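Local coordinates for benzyl alcohol dehydrogenase (Acinetobacter calcoaceticus, PDB 1F8F), which catalyses the NAD-dependent oxidation of benzyl alcohol and probably related aromatic alcohols to aldehydes, as a zinc-containing medium-chain dehydrogenase with a Rossmann-fold coenzyme domain, at residues Ser109-Gly113 against Arg114-Gly118; Glu166-Gly169 against Pro170-Cys173; Leu312-Val315 against Glu316-Ser320. One frame throughout, in Å; residues are numbered along the deposited sequence.

Overall arrangement
Three short turns lie around the zinc and coenzyme sites of one subunit. Contact 1 belongs to the GroES-like part and has Glu110 about 5 Å, side chain to metal, from the zinc of the four-cysteine site. Contact 2 delivers Cys173 to the other zinc, and contact 3 holds the nicotinamide end of NAD. Contact 3 joins the other two: Phe111 CZ packs 4.0 Å from Val315 CG1, and Glu316 OE1 lies 3.6 Å from Cys173 CA. Its centre is about 16 Å from that of contact 1 and about 17 Å from that of contact 2. Contacts 1 and 2 do not touch; their nearest atoms are about 8 Å apart.

Contact 1 of 3, residues Ser109-Gly113 against Arg114-Gly118; sequences SEFFG and RNFSG. With SO4 (sulfate ion), chain D.
Glu110, the N-cap residue before the short helix 111-114, forms a salt bridge with Arg114, the last residue of that helix. Arg114 turns the side of its guanidinium to a single oxygen: NE lies 2.9 Å and NH2 2.7 Å from Glu110 OE1. The carboxylate and guanidinium planes differ by only 4°, and NE uses the anti lone pair of that oxygen. NH2 also makes weak bonds to a sulfate, probably from the crystallisation liquor, which Ser121 and Arg152 bind too.

Backbone bonds close the turn: Glu110 O accepts from Gly113 N and Arg114 N. The Ser117 side chain donates through OG to Gly113 O at 2.8 Å.

Aromatic packing fills another side. Phe116 CB sits over the face of Phe112, 4.0 Å from the ring centroid, in a CH-pi contact; with chi1 -164°, Phe112 swings its CG anti to N and brings the ring there. Phe116 packs edge-to-face with Tyr55 and Phe140. Asn115 ND2 lies over the Phe111 ring and bonds Gly92 O, with a weak bond to Phe111 O.

Because both guanidinium bonds converge on one nearly coplanar oxygen, rotation of the arginine end is restrained, and the paired charges should favour a carboxylate at Glu110.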
loop_
_atom_site.group_PDB
_atom_site.type_symbol
_atom_site.label_atom_id
_atom_site.label_comp_id
_atom_site.label_asym_id
_atom_site.label_seq_id
_atom_site.Cartn_x
_atom_site.Cartn_y
_atom_site.Cartn_z
ATOM N N SER A 109 17.885 -3.351 14.212
ATOM C CA SER A 109 18.844 -4.472 14.218
ATOM C C SER A 109 19.558 -4.586 15.563
ATOM O O SER A 109 20.264 -5.553 15.851
ATOM C CB SER A 109 19.752 -4.394 12.991
ATOM O OG SER A 109 20.580 -3.235 13.074
ATOM N N GLU A 110 19.362 -3.657 16.509
ATOM C CA GLU A 110 19.926 -3.850 17.847
ATOM C C GLU A 110 18.779 -4.159 18.801
ATOM O O GLU A 110 19.007 -4.032 19.997
ATOM C CB GLU A 110 20.749 -2.631 18.276
ATOM C CG GLU A 110 21.783 -2.118 17.314
ATOM C CD GLU A 110 22.844 -1.108 17.644
ATOM O OE1 GLU A 110 22.887 -0.264 18.568
ATOM O OE2 GLU A 110 23.846 -1.076 16.860
ATOM N N PHE A 111 17.576 -4.554 18.388
ATOM C CA PHE A 111 16.522 -4.820 19.362
ATOM C C PHE A 111 16.961 -5.766 20.447
ATOM O O PHE A 111 17.176 -5.176 21.506
ATOM C CB PHE A 111 15.180 -5.279 18.754
ATOM C CG PHE A 111 13.996 -5.042 19.670
ATOM C CD1 PHE A 111 13.685 -5.939 20.677
ATOM C CD2 PHE A 111 13.217 -3.896 19.542
ATOM C CE1 PHE A 111 12.603 -5.700 21.506
ATOM C CE2 PHE A 111 12.158 -3.650 20.358
ATOM C CZ PHE A 111 11.829 -4.562 21.343
ATOM N N PHE A 112 17.386 -6.991 20.437
ATOM C CA PHE A 112 17.758 -7.842 21.550
ATOM C C PHE A 112 18.884 -7.396 22.456
ATOM O O PHE A 112 19.090 -7.871 23.585
ATOM C CB PHE A 112 17.982 -9.251 20.940
ATOM C CG PHE A 112 17.994 -10.327 21.991
ATOM C CD1 PHE A 112 19.184 -10.652 22.618
ATOM C CD2 PHE A 112 16.845 -11.015 22.353
ATOM C CE1 PHE A 112 19.247 -11.626 23.592
ATOM C CE2 PHE A 112 16.898 -11.998 23.326
ATOM C CZ PHE A 112 18.101 -12.296 23.954
ATOM N N GLY A 113 19.655 -6.399 22.051
ATOM C CA GLY A 113 20.774 -5.874 22.777
ATOM C C GLY A 113 20.479 -4.629 23.592
ATOM O O GLY A 113 21.208 -4.338 24.578
ATOM N N ARG A 114 19.529 -3.790 23.223
ATOM C CA ARG A 114 19.186 -2.571 23.923
ATOM C C ARG A 114 18.180 -2.787 25.052
ATOM O O ARG A 114 18.189 -1.956 25.959
ATOM C CB ARG A 114 18.654 -1.484 22.962
ATOM C CG ARG A 114 19.812 -0.760 22.301
ATOM C CD ARG A 114 19.487 0.037 21.058
ATOM N NE ARG A 114 20.719 0.452 20.369
ATOM C CZ ARG A 114 21.486 1.437 20.799
ATOM N NH1 ARG A 114 21.068 2.077 21.892
ATOM N NH2 ARG A 114 22.609 1.886 20.258
ATOM N N ASN A 115 17.405 -3.848 24.974
ATOM C CA ASN A 115 16.372 -4.158 25.945
ATOM C C ASN A 115 16.631 -5.391 26.794
ATOM O O ASN A 115 16.227 -5.472 27.936
ATOM C CB ASN A 115 15.059 -4.424 25.163
ATOM C CG ASN A 115 14.664 -3.149 24.398
ATOM O OD1 ASN A 115 13.788 -2.366 24.787
ATOM N ND2 ASN A 115 15.291 -2.826 23.265
ATOM N N PHE A 116 17.295 -6.363 26.181
ATOM C CA PHE A 116 17.533 -7.653 26.811
ATOM C C PHE A 116 18.944 -7.993 27.235
ATOM O O PHE A 116 19.059 -9.015 27.928
ATOM C CB PHE A 116 17.027 -8.733 25.824
ATOM C CG PHE A 116 15.531 -8.852 25.730
ATOM C CD1 PHE A 116 14.846 -9.221 26.879
ATOM C CD2 PHE A 116 14.799 -8.664 24.570
ATOM C CE1 PHE A 116 13.483 -9.381 26.895
ATOM C CE2 PHE A 116 13.419 -8.797 24.560
ATOM C CZ PHE A 116 12.766 -9.171 25.728
ATOM N N SER A 117 19.970 -7.227 26.908
ATOM C CA SER A 117 21.341 -7.561 27.239
ATOM C C SER A 117 21.644 -7.548 28.738
ATOM O O SER A 117 22.252 -8.468 29.271
ATOM C CB SER A 117 22.307 -6.590 26.545
ATOM O OG SER A 117 22.136 -5.265 27.010
ATOM N N GLY A 118 21.171 -6.509 29.395
ATOM C CA GLY A 118 21.326 -6.303 30.814
ATOM C C GLY A 118 22.297 -5.158 31.047
ATOM O O GLY A 118 22.502 -4.767 32.195
HETATM S S SO4 D . 25.087 4.421 21.663
HETATM O O1 SO4 D . 26.247 4.974 22.444
HETATM O O2 SO4 D . 25.615 3.427 20.667
HETATM O O3 SO4 D . 24.318 5.515 21.005
HETATM O O4 SO4 D . 24.191 3.706 22.636
#

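Contact 2 of 3, residues Glu166-Gly169 against Pro170-Cys173; sequences ELLG and PLGC. With ZN (zinc ion), chain B.
Leu168 and Leu171 lie side by side, three residues apart, their branched ends pointing the same way. They meet through one methyl each, Leu168 CD2 resting 3.8 Å from Leu171 CD1. The match follows from like torsions: each CG stands anti to its own carbonyl carbon (chi1 -54° and -63°), and chi2 is near 180° in both, which carries the two isobutyl groups out in step. Leucine suits both places because its forked end fills a buried apolar surface: Leu168 packs on Phe339, and Leu171 on Leu328 and Val329 of helix 321-333.

The proline ring takes a separate course. Pro170 CD is 3.7 Å from Leu167 O. The ring packs on Glu66 of strand 66-74 and on Lys365 and Ile367 of strand 365-369. Having no N-H to offer, Pro170 fits the start of a turn, where its fixed phi also stiffens the chain.

Beneath the side chains the backbone winds tightly, in a 3-10-like run of bonds between residues three apart. Leu171 N bonds Leu168 O at 3.0 Å, then Gly172 N bonds Gly169 O at 2.8 Å, and Cys173 N reaches Pro170 O. Gly169, with helical angles before a proline, has no CB for the Pro170 CD to press on.

Cys173 closes this turn, at the N-cap position of helix 174-186. Its SG is anti to the backbone N (chi1 -172°) and binds zinc at 2.2 Å; Cys44 and His65 hold the same ion. A Cys-His-Cys zinc site beside bound NAD, with its last cysteine heading a helix, is that of the catalytic metal in zinc-dependent medium-chain alcohol dehydrogenases.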
loop_
_atom_site.group_PDB
_atom_site.type_symbol
_atom_site.label_atom_id
_atom_site.label_comp_id
_atom_site.label_asym_id
_atom_site.label_seq_id
_atom_site.Cartn_x
_atom_site.Cartn_y
_atom_site.Cartn_z
ATOM N N GLU A 166 0.301 8.792 36.491
ATOM C CA GLU A 166 0.467 7.434 37.005
ATOM C C GLU A 166 -0.191 6.321 36.188
ATOM O O GLU A 166 0.247 5.192 36.101
ATOM C CB GLU A 166 0.024 7.310 38.467
ATOM C CG GLU A 166 -1.434 7.662 38.680
ATOM C CD GLU A 166 -1.658 9.075 39.134
ATOM O OE1 GLU A 166 -1.008 10.057 38.631
ATOM O OE2 GLU A 166 -2.540 9.292 40.006
ATOM N N LEU A 167 -1.239 6.719 35.474
ATOM C CA LEU A 167 -1.993 5.873 34.559
ATOM C C LEU A 167 -1.384 5.618 33.192
ATOM O O LEU A 167 -1.838 4.674 32.526
ATOM C CB LEU A 167 -3.294 6.679 34.424
ATOM C CG LEU A 167 -4.610 6.116 33.980
ATOM C CD1 LEU A 167 -4.948 4.764 34.595
ATOM C CD2 LEU A 167 -5.745 7.095 34.318
ATOM N N LEU A 168 -0.388 6.372 32.694
ATOM C CA LEU A 168 0.156 6.180 31.331
ATOM C C LEU A 168 1.345 5.323 31.036
ATOM O O LEU A 168 1.595 4.922 29.868
ATOM C CB LEU A 168 0.509 7.566 30.744
ATOM C CG LEU A 168 -0.648 8.573 30.769
ATOM C CD1 LEU A 168 -0.143 9.843 30.119
ATOM C CD2 LEU A 168 -1.906 8.076 30.035
ATOM N N GLY A 169 2.126 4.865 32.034
ATOM C CA GLY A 169 3.221 3.932 31.816
ATOM C C GLY A 169 2.922 2.783 30.873
ATOM O O GLY A 169 3.702 2.392 29.964
ATOM N N PRO A 170 1.838 2.042 31.096
ATOM C CA PRO A 170 1.470 0.868 30.306
ATOM C C PRO A 170 1.366 1.119 28.824
ATOM O O PRO A 170 1.534 0.231 27.975
ATOM C CB PRO A 170 0.113 0.459 30.916
ATOM C CG PRO A 170 0.276 0.878 32.365
ATOM C CD PRO A 170 0.887 2.262 32.226
ATOM N N LEU A 171 1.190 2.371 28.386
ATOM C CA LEU A 171 1.187 2.736 26.986
ATOM C C LEU A 171 2.566 2.470 26.394
ATOM O O LEU A 171 2.682 2.297 25.177
ATOM C CB LEU A 171 0.757 4.183 26.704
ATOM C CG LEU A 171 -0.671 4.621 27.076
ATOM C CD1 LEU A 171 -0.812 6.137 26.953
ATOM C CD2 LEU A 171 -1.673 3.982 26.188
ATOM N N GLY A 172 3.657 2.489 27.160
ATOM C CA GLY A 172 4.996 2.197 26.559
ATOM C C GLY A 172 5.215 0.726 26.179
ATOM O O GLY A 172 6.313 0.366 25.709
ATOM N N CYS A 173 4.265 -0.187 26.419
ATOM C CA CYS A 173 4.380 -1.562 26.052
ATOM C C CYS A 173 3.050 -2.256 25.741
ATOM O O CYS A 173 2.702 -2.378 24.566
ATOM C CB CYS A 173 5.069 -2.498 27.062
ATOM S SG CYS A 173 5.358 -4.174 26.396
HETATM ZN ZN ZN B . 5.755 -5.745 27.830
#

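Contact 3 of 3, residues Leu312-Val315 against Glu316-Ser320; sequences LGVV and EGSGS. With NAD (nicotinamide-adenine-dinucleotide), chain F.
Where Val315 passes into Glu316, the backbone binds the flat carboxamide of the NAD nicotinamide at both its polar atoms. Glu316 N donates to O7N at 2.7 Å, with an N-H...O angle of 160°, and N7N donates to Val314 O at 3.3 Å. The amide's donor and acceptor are thus matched to a carbonyl and an N-H two residues apart, which fixes its rotation. The loop follows strand 310-313, an edge strand, within this chain, of the six-stranded parallel sheet of the Rossmann fold; Leu312 pairs antiparallel with a strand of a second subunit, so the sheet runs on across the interface.

Beyond the strand the chain reverses in a type I' turn. Val315 O accepts from Ser318 N at 3.0 Å, and the bond is nearly straight at the hydrogen, 170°. Glu316, Gly317 and Ser318 all have positive phi; glycine at the turn's third position takes such a backbone readily.

The Glu316 side chain flanks the nicotinamide's amide. Its CG, placed beside the backbone N by chi1, lies 3.7 Å from NAD O7N, and a bend at chi2 (-88°) directs the carboxylate among Gln176, Thr177, Tyr91 and Phe140.

The beta-branched valines suit the extended approach to the turn. Val315 packs on Leu306 of the second subunit, Val314 on Ala185 and Val288. Just before the turn, Val314 CG1 lies 3.6 Å from Ser318 OG, whose hydrogen-bonding partner is the Tyr107 hydroxyl, a group that also bonds Val315 N.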
loop_
_atom_site.group_PDB
_atom_site.type_symbol
_atom_site.label_atom_id
_atom_site.label_comp_id
_atom_site.label_asym_id
_atom_site.label_seq_id
_atom_site.Cartn_x
_atom_site.Cartn_y
_atom_site.Cartn_z
ATOM N N LEU A 312 1.443 -13.009 9.922
ATOM C CA LEU A 312 2.507 -12.075 10.189
ATOM C C LEU A 312 2.946 -11.756 11.632
ATOM O O LEU A 312 2.175 -11.526 12.551
ATOM C CB LEU A 312 2.329 -10.670 9.570
ATOM C CG LEU A 312 1.222 -9.744 9.992
ATOM C CD1 LEU A 312 1.484 -8.274 9.763
ATOM C CD2 LEU A 312 -0.034 -10.138 9.194
ATOM N N GLY A 313 4.295 -11.667 11.776
ATOM C CA GLY A 313 4.880 -11.395 13.082
ATOM C C GLY A 313 4.879 -9.949 13.527
ATOM O O GLY A 313 5.322 -9.132 12.685
ATOM N N VAL A 314 4.489 -9.608 14.756
ATOM C CA VAL A 314 4.462 -8.201 15.150
ATOM C C VAL A 314 5.125 -7.921 16.510
ATOM O O VAL A 314 4.721 -8.516 17.515
ATOM C CB VAL A 314 3.007 -7.698 15.249
ATOM C CG1 VAL A 314 2.930 -6.325 15.912
ATOM C CG2 VAL A 314 2.288 -7.621 13.903
ATOM N N VAL A 315 6.027 -6.960 16.577
ATOM C CA VAL A 315 6.708 -6.511 17.803
ATOM C C VAL A 315 6.215 -5.116 18.183
ATOM O O VAL A 315 6.207 -4.191 17.361
ATOM C CB VAL A 315 8.258 -6.383 17.641
ATOM C CG1 VAL A 315 9.011 -6.032 18.931
ATOM C CG2 VAL A 315 8.873 -7.655 17.082
ATOM N N GLU A 316 5.736 -4.946 19.418
ATOM C CA GLU A 316 5.296 -3.697 19.968
ATOM C C GLU A 316 4.358 -2.904 19.077
ATOM O O GLU A 316 4.264 -1.665 19.175
ATOM C CB GLU A 316 6.526 -2.809 20.309
ATOM C CG GLU A 316 7.477 -3.484 21.279
ATOM C CD GLU A 316 7.055 -3.196 22.735
ATOM O OE1 GLU A 316 6.149 -2.377 23.014
ATOM O OE2 GLU A 316 7.644 -3.798 23.624
ATOM N N GLY A 317 3.489 -3.581 18.322
ATOM C CA GLY A 317 2.466 -2.932 17.530
ATOM C C GLY A 317 2.999 -2.315 16.246
ATOM O O GLY A 317 2.196 -1.641 15.565
ATOM N N SER A 318 4.223 -2.529 15.830
ATOM C CA SER A 318 4.794 -1.895 14.643
ATOM C C SER A 318 4.677 -0.384 14.518
ATOM O O SER A 318 4.798 0.069 13.369
ATOM C CB SER A 318 4.182 -2.555 13.391
ATOM O OG SER A 318 4.347 -3.975 13.514
ATOM N N GLY A 319 4.500 0.516 15.499
ATOM C CA GLY A 319 4.452 1.915 14.937
ATOM C C GLY A 319 5.784 2.618 15.203
ATOM O O GLY A 319 6.853 2.044 15.315
ATOM N N SER A 320 5.641 3.912 15.363
ATOM C CA SER A 320 6.710 4.769 15.871
ATOM C C SER A 320 6.081 5.353 17.143
ATOM O O SER A 320 5.079 6.065 17.111
ATOM C CB SER A 320 7.195 5.790 14.867
ATOM O OG SER A 320 7.690 6.955 15.547
HETATM P PA NAD F . -2.232 -11.656 30.007
HETATM O O1A NAD F . -2.825 -10.432 30.633
HETATM O O2A NAD F . -1.815 -12.747 30.899
HETATM O O5B NAD F . -3.139 -12.157 28.806
HETATM C C5B NAD F . -3.131 -13.382 28.033
HETATM C C4B NAD F . -4.487 -14.071 28.091
HETATM O O4B NAD F . -4.392 -15.366 27.407
HETATM C C3B NAD F . -5.060 -14.373 29.487
HETATM O O3B NAD F . -6.259 -13.651 29.738
HETATM C C2B NAD F . -5.363 -15.869 29.507
HETATM O O2B NAD F . -6.615 -16.231 30.103
HETATM C C1B NAD F . -5.367 -16.201 28.005
HETATM N N9A NAD F . -5.056 -17.590 27.686
HETATM C C8A NAD F . -3.971 -18.340 28.061
HETATM N N7A NAD F . -4.009 -19.585 27.582
HETATM C C5A NAD F . -5.197 -19.632 26.873
HETATM C C6A NAD F . -5.824 -20.654 26.138
HETATM N N6A NAD F . -5.342 -21.881 25.960
HETATM N N1A NAD F . -7.004 -20.357 25.537
HETATM C C2A NAD F . -7.529 -19.103 25.695
HETATM N N3A NAD F . -7.027 -18.096 26.347
HETATM C C4A NAD F . -5.859 -18.422 26.928
HETATM O O3 NAD F . -0.939 -11.131 29.164
HETATM P PN NAD F . -0.845 -9.773 28.333
HETATM O O1N NAD F . -2.106 -9.507 27.617
HETATM O O2N NAD F . -0.435 -8.685 29.233
HETATM O O5D NAD F . 0.361 -10.188 27.323
HETATM C C5D NAD F . 0.060 -11.011 26.184
HETATM C C4D NAD F . 1.227 -11.701 25.577
HETATM O O4D NAD F . 1.936 -10.864 24.607
HETATM C C3D NAD F . 2.305 -12.398 26.416
HETATM O O3D NAD F . 2.840 -13.496 25.653
HETATM C C2D NAD F . 3.377 -11.299 26.431
HETATM O O2D NAD F . 4.652 -11.731 26.881
HETATM C C1D NAD F . 3.330 -11.005 24.924
HETATM N N1N NAD F . 3.897 -9.690 24.642
HETATM C C2N NAD F . 4.378 -9.512 23.385
HETATM C C3N NAD F . 4.876 -8.269 23.046
HETATM C C7N NAD F . 5.439 -7.937 21.619
HETATM O O7N NAD F . 5.896 -6.817 21.399
HETATM N N7N NAD F . 5.363 -8.971 20.707
HETATM C C4N NAD F . 4.853 -7.191 23.980
HETATM C C5N NAD F . 3.843 -7.374 24.950
HETATM C C6N NAD F . 3.329 -8.589 25.355
#